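Local coordinates for protein thioredoxin reductase (Clostridium acetobutylicum ATCC 824, PDB 6GNA) that probably reduces thioredoxin with electrons taken from ferredoxin, passing them through bound FAD and a cysteine pair without using a pyridine nucleotide, at residues Q181-S184 against A185-I188; P140-G144 against K145-I149. One frame throughout, in Å; residues are numbered along the deposited sequence.

Contact 1. Residues Q181-S184 against A185-I188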
loop_
_atom_site.group_PDB
_atom_site.type_symbol
_atom_site.label_atom_id
_atom_site.label_comp_id
_atom_site.label_asym_id
_atom_site.label_seq_id
_atom_site.Cartn_x
_atom_site.Cartn_y
_atom_site.Cartn_z
ATOM N N GLN A 181 15.249 -18.239 -30.632
ATOM C CA GLN A 181 16.617 -17.987 -31.084
ATOM C C GLN A 181 17.553 -18.987 -30.408
ATOM O O GLN A 181 18.223 -18.694 -29.411
ATOM C CB GLN A 181 17.016 -16.543 -30.802
ATOM C CG GLN A 181 16.326 -15.533 -31.716
ATOM C CD GLN A 181 14.893 -15.251 -31.311
ATOM O OE1 GLN A 181 14.623 -14.949 -30.165
ATOM N NE2 GLN A 181 13.974 -15.321 -32.268
ATOM N N LEU A 182 17.588 -20.188 -30.977
ATOM C CA LEU A 182 18.324 -21.317 -30.424
ATOM C C LEU A 182 19.343 -21.816 -31.437
ATOM O O LEU A 182 19.070 -21.849 -32.639
ATOM C CB LEU A 182 17.353 -22.458 -30.088
ATOM C CG LEU A 182 16.294 -22.139 -29.028
ATOM C CD1 LEU A 182 15.185 -23.171 -29.035
ATOM C CD2 LEU A 182 16.944 -22.078 -27.666
ATOM N N VAL A 183 20.516 -22.222 -30.938
ATOM C CA VAL A 183 21.505 -22.872 -31.793
ATOM C C VAL A 183 20.957 -24.204 -32.298
ATOM O O VAL A 183 20.070 -24.818 -31.692
ATOM C CB VAL A 183 22.834 -23.067 -31.042
ATOM C CG1 VAL A 183 23.398 -21.716 -30.589
ATOM C CG2 VAL A 183 22.635 -24.001 -29.854
ATOM N N SER A 184 21.509 -24.663 -33.425
ATOM C CA SER A 184 20.989 -25.858 -34.080
ATOM C C SER A 184 21.108 -27.095 -33.196
ATOM O O SER A 184 20.333 -28.041 -33.355
ATOM C CB SER A 184 21.707 -26.090 -35.413
ATOM O OG SER A 184 23.107 -26.170 -35.222
ATOM N N ALA A 185 22.068 -27.115 -32.270
ATOM C CA ALA A 185 22.225 -28.265 -31.382
ATOM C C ALA A 185 21.046 -28.444 -30.427
ATOM O O ALA A 185 20.868 -29.543 -29.890
ATOM C CB ALA A 185 23.516 -28.137 -30.578
ATOM N N VAL A 186 20.244 -27.404 -30.197
ATOM C CA VAL A 186 19.076 -27.513 -29.324
ATOM C C VAL A 186 17.901 -28.066 -30.120
ATOM O O VAL A 186 17.525 -27.507 -31.153
ATOM C CB VAL A 186 18.712 -26.144 -28.722
ATOM C CG1 VAL A 186 17.404 -26.249 -27.947
ATOM C CG2 VAL A 186 19.809 -25.643 -27.821
ATOM N N GLU A 187 17.292 -29.142 -29.623
ATOM C CA GLU A 187 16.094 -29.697 -30.245
ATOM C C GLU A 187 14.843 -29.090 -29.613
ATOM O O GLU A 187 14.599 -29.249 -28.407
ATOM C CB GLU A 187 16.048 -31.218 -30.129
ATOM C CG GLU A 187 14.790 -31.781 -30.770
ATOM C CD GLU A 187 14.726 -33.292 -30.747
ATOM O OE1 GLU A 187 13.609 -33.829 -30.880
ATOM O OE2 GLU A 187 15.779 -33.944 -30.595
ATOM N N ILE A 188 14.047 -28.412 -30.431
ATOM C CA ILE A 188 12.793 -27.825 -29.975
ATOM C C ILE A 188 11.720 -28.900 -29.954
ATOM O O ILE A 188 11.513 -29.611 -30.944
ATOM C CB ILE A 188 12.375 -26.655 -30.876
ATOM C CG1 ILE A 188 13.480 -25.592 -30.913
ATOM C CG2 ILE A 188 11.070 -26.064 -30.374
ATOM C CD1 ILE A 188 13.248 -24.490 -31.948
HETATM O O HOH W 1 17.223 -25.391 -32.520
#
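A type I beta turn, Val183 to Val186, brings the chain round from a loop into strand 186-188, an outermost strand of a parallel sheet. The closing bond runs from Val186 N to Val183 O at 3.0 Å, with 157° at the hydrogen. A water donates a second bond to Val183 O, 3.0 Å away, and also sits near Val186 O, although that separation is too short to be trusted in detail. Ser184 and Ala185 occupy the two corners, where small residues suit a solvent-facing bend. On one flank Val183 CG2 meets Val186 CG2 at 3.8 Å, the two side chains crossing at about a right angle. Val186 places CG1 opposite its backbone N (chi1 174°), which carries this methyl to Leu182 CD1 at 3.9 Å. The same leucine methyl lies 3.5 Å from Ile188 CG1 and 3.7 Å from Ile188 CD1, so one branch end bridges two side chains of the strand. Leu182 also packs on Ala160 of helix 155-163, while Asn161 of that helix grips the loop backbone through Gln181 O and Val183 N. Beta-branched Val186 and Ile188 fit an extended strand, and flexible Leu182 can reach over both. The chemistry is thus divided: a backbone bond and a water fix the shape of the turn, whereas Leu182 fastens it by dispersion against buried Val186 and the helix, with Val183 remaining at the surface.

Contact 2. Residues P140-G144 against K145-I149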
loop_
_atom_site.group_PDB
_atom_site.type_symbol
_atom_site.label_atom_id
_atom_site.label_comp_id
_atom_site.label_asym_id
_atom_site.label_seq_id
_atom_site.Cartn_x
_atom_site.Cartn_y
_atom_site.Cartn_z
ATOM N N PRO A 140 27.463 -27.276 -14.887
ATOM C CA PRO A 140 28.559 -28.258 -14.792
ATOM C C PRO A 140 28.093 -29.625 -14.345
ATOM O O PRO A 140 28.698 -30.634 -14.727
ATOM C CB PRO A 140 29.520 -27.624 -13.775
ATOM C CG PRO A 140 29.220 -26.170 -13.809
ATOM C CD PRO A 140 27.741 -26.069 -14.088
ATOM N N LEU A 141 27.036 -29.685 -13.540
ATOM C CA LEU A 141 26.505 -30.949 -13.049
ATOM C C LEU A 141 25.938 -31.804 -14.176
ATOM O O LEU A 141 25.832 -33.026 -14.019
ATOM C CB LEU A 141 25.420 -30.631 -12.019
ATOM C CG LEU A 141 24.991 -31.613 -10.934
ATOM C CD1 LEU A 141 26.174 -32.150 -10.151
ATOM C CD2 LEU A 141 24.032 -30.876 -10.009
ATOM N N TYR A 142 25.581 -31.187 -15.309
ATOM C CA TYR A 142 24.973 -31.882 -16.438
ATOM C C TYR A 142 25.922 -31.983 -17.628
ATOM O O TYR A 142 25.489 -32.260 -18.751
ATOM C CB TYR A 142 23.634 -31.232 -16.807
ATOM C CG TYR A 142 22.652 -31.429 -15.684
ATOM C CD1 TYR A 142 21.904 -32.593 -15.587
ATOM C CD2 TYR A 142 22.525 -30.483 -14.673
ATOM C CE1 TYR A 142 21.027 -32.795 -14.528
ATOM C CE2 TYR A 142 21.658 -30.679 -13.613
ATOM C CZ TYR A 142 20.910 -31.835 -13.546
ATOM O OH TYR A 142 20.040 -32.040 -12.492
ATOM N N LYS A 143 27.218 -31.811 -17.397
ATOM C CA LYS A 143 28.184 -32.015 -18.460
ATOM C C LYS A 143 28.090 -33.455 -18.942
ATOM O O LYS A 143 28.132 -34.391 -18.139
ATOM C CB LYS A 143 29.590 -31.719 -17.941
ATOM C CG LYS A 143 30.663 -31.801 -19.007
ATOM C CD LYS A 143 32.054 -31.525 -18.435
ATOM C CE LYS A 143 33.144 -31.831 -19.458
ATOM N NZ LYS A 143 34.513 -31.506 -18.962
ATOM N N GLY A 144 27.939 -33.628 -20.254
ATOM C CA GLY A 144 27.801 -34.951 -20.837
ATOM C C GLY A 144 26.515 -35.672 -20.499
ATOM O O GLY A 144 26.431 -36.887 -20.716
ATOM N N LYS A 145 25.516 -34.968 -19.970
ATOM C CA LYS A 145 24.215 -35.538 -19.650
ATOM C C LYS A 145 23.134 -34.898 -20.518
ATOM O O LYS A 145 23.380 -33.950 -21.269
ATOM C CB LYS A 145 23.905 -35.375 -18.151
ATOM C CG LYS A 145 24.916 -36.087 -17.232
ATOM C CD LYS A 145 24.452 -36.139 -15.781
ATOM C CE LYS A 145 25.377 -37.003 -14.923
ATOM N NZ LYS A 145 25.027 -36.930 -13.476
ATOM N N ILE A 146 21.922 -35.440 -20.423
ATOM C CA ILE A 146 20.784 -34.954 -21.195
ATOM C C ILE A 146 20.021 -33.948 -20.348
ATOM O O ILE A 146 19.689 -34.226 -19.189
ATOM C CB ILE A 146 19.868 -36.116 -21.607
ATOM C CG1 ILE A 146 20.648 -37.152 -22.429
ATOM C CG2 ILE A 146 18.660 -35.596 -22.381
ATOM C CD1 ILE A 146 19.897 -38.443 -22.634
ATOM N N VAL A 147 19.718 -32.791 -20.926
ATOM C CA VAL A 147 19.029 -31.716 -20.216
ATOM C C VAL A 147 17.807 -31.279 -21.013
ATOM O O VAL A 147 17.894 -31.059 -22.231
ATOM C CB VAL A 147 19.960 -30.515 -19.963
ATOM C CG1 VAL A 147 19.193 -29.354 -19.335
ATOM C CG2 VAL A 147 21.116 -30.932 -19.069
ATOM N N THR A 148 16.681 -31.131 -20.323
ATOM C CA THR A 148 15.453 -30.605 -20.891
ATOM C C THR A 148 15.130 -29.296 -20.188
ATOM O O THR A 148 15.083 -29.239 -18.951
ATOM C CB THR A 148 14.312 -31.602 -20.715
ATOM O OG1 THR A 148 14.636 -32.803 -21.420
ATOM C CG2 THR A 148 13.030 -31.052 -21.296
ATOM N N ILE A 149 14.920 -28.251 -20.969
ATOM C CA ILE A 149 14.525 -26.949 -20.444
ATOM C C ILE A 149 13.092 -26.680 -20.858
ATOM O O ILE A 149 12.774 -26.670 -22.056
ATOM C CB ILE A 149 15.450 -25.834 -20.941
ATOM C CG1 ILE A 149 16.816 -25.997 -20.278
ATOM C CG2 ILE A 149 14.859 -24.457 -20.639
ATOM C CD1 ILE A 149 17.869 -25.150 -20.903
#
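Lys145, the last residue of a type II beta turn that starts at Tyr142, donates its backbone N to Tyr142 O over 3.0 Å, with 156° at the hydrogen. Gly144 fits the third position of the turn because its phi is positive (68°), a value that a residue with a CB adopts less readily. Lys145 is itself exposed, and its aliphatic part does the touching: CB lies 3.5 Å from Tyr142 O and near the plane of the tyrosine ring at its edge, 4.3 Å from Tyr142 CD1. With CG opposite the carbonyl carbon (chi1 -61°) and the chain extended beyond it, the lysine runs back along the turn until CD passes Leu141 O at 3.8 Å. A lysine serves here by joining a long apolar stem to an ammonium group suited to the surface. Ile146 then faces the other way, against Ser168 and Tyr171, while its N is hydrogen-bonded to Asp215 OD2. Val147 turns its CB back toward the turn. It is modelled in two conformers; in one of them CG2 comes within 3.4 Å of Tyr142 CB, the side chains crossing at about a right angle, so the exact fit is uncertain. Both residues are buried, and both meet Phe218 of strand 216-220, whose ring stacks edge-to-face with that of Tyr142. Backbone hydrogen bonding of Val147 with Lys169 ties the strand to its neighbour. This is a turn-to-strand entry into a Rossmann-like domain: strand 146-151 opens the beta-alpha-beta unit completed by helix 155-163 and strand 169-174.

How the contacts relate
Both contacts are turns that feed strands of one parallel sheet, with strand 169-174 lying between strands 146-151 and 186-188. Contact 2 comes first in the chain and leads into the central strand; contact 1 leads into an outermost one. Their centres are 15 Å apart and they do not touch. Each turn is closed by a backbone bond, but type I in contact 1 accepts ordinary residues at its corners, whereas type II in contact 2 uses glycine. Contact 1 is a surface contact in which aliphatic branches touch near a water-bound turn carbonyl; contact 2 is partly buried, setting a buried tyrosine beside a valine, with an exposed lysine stem at the ring edge.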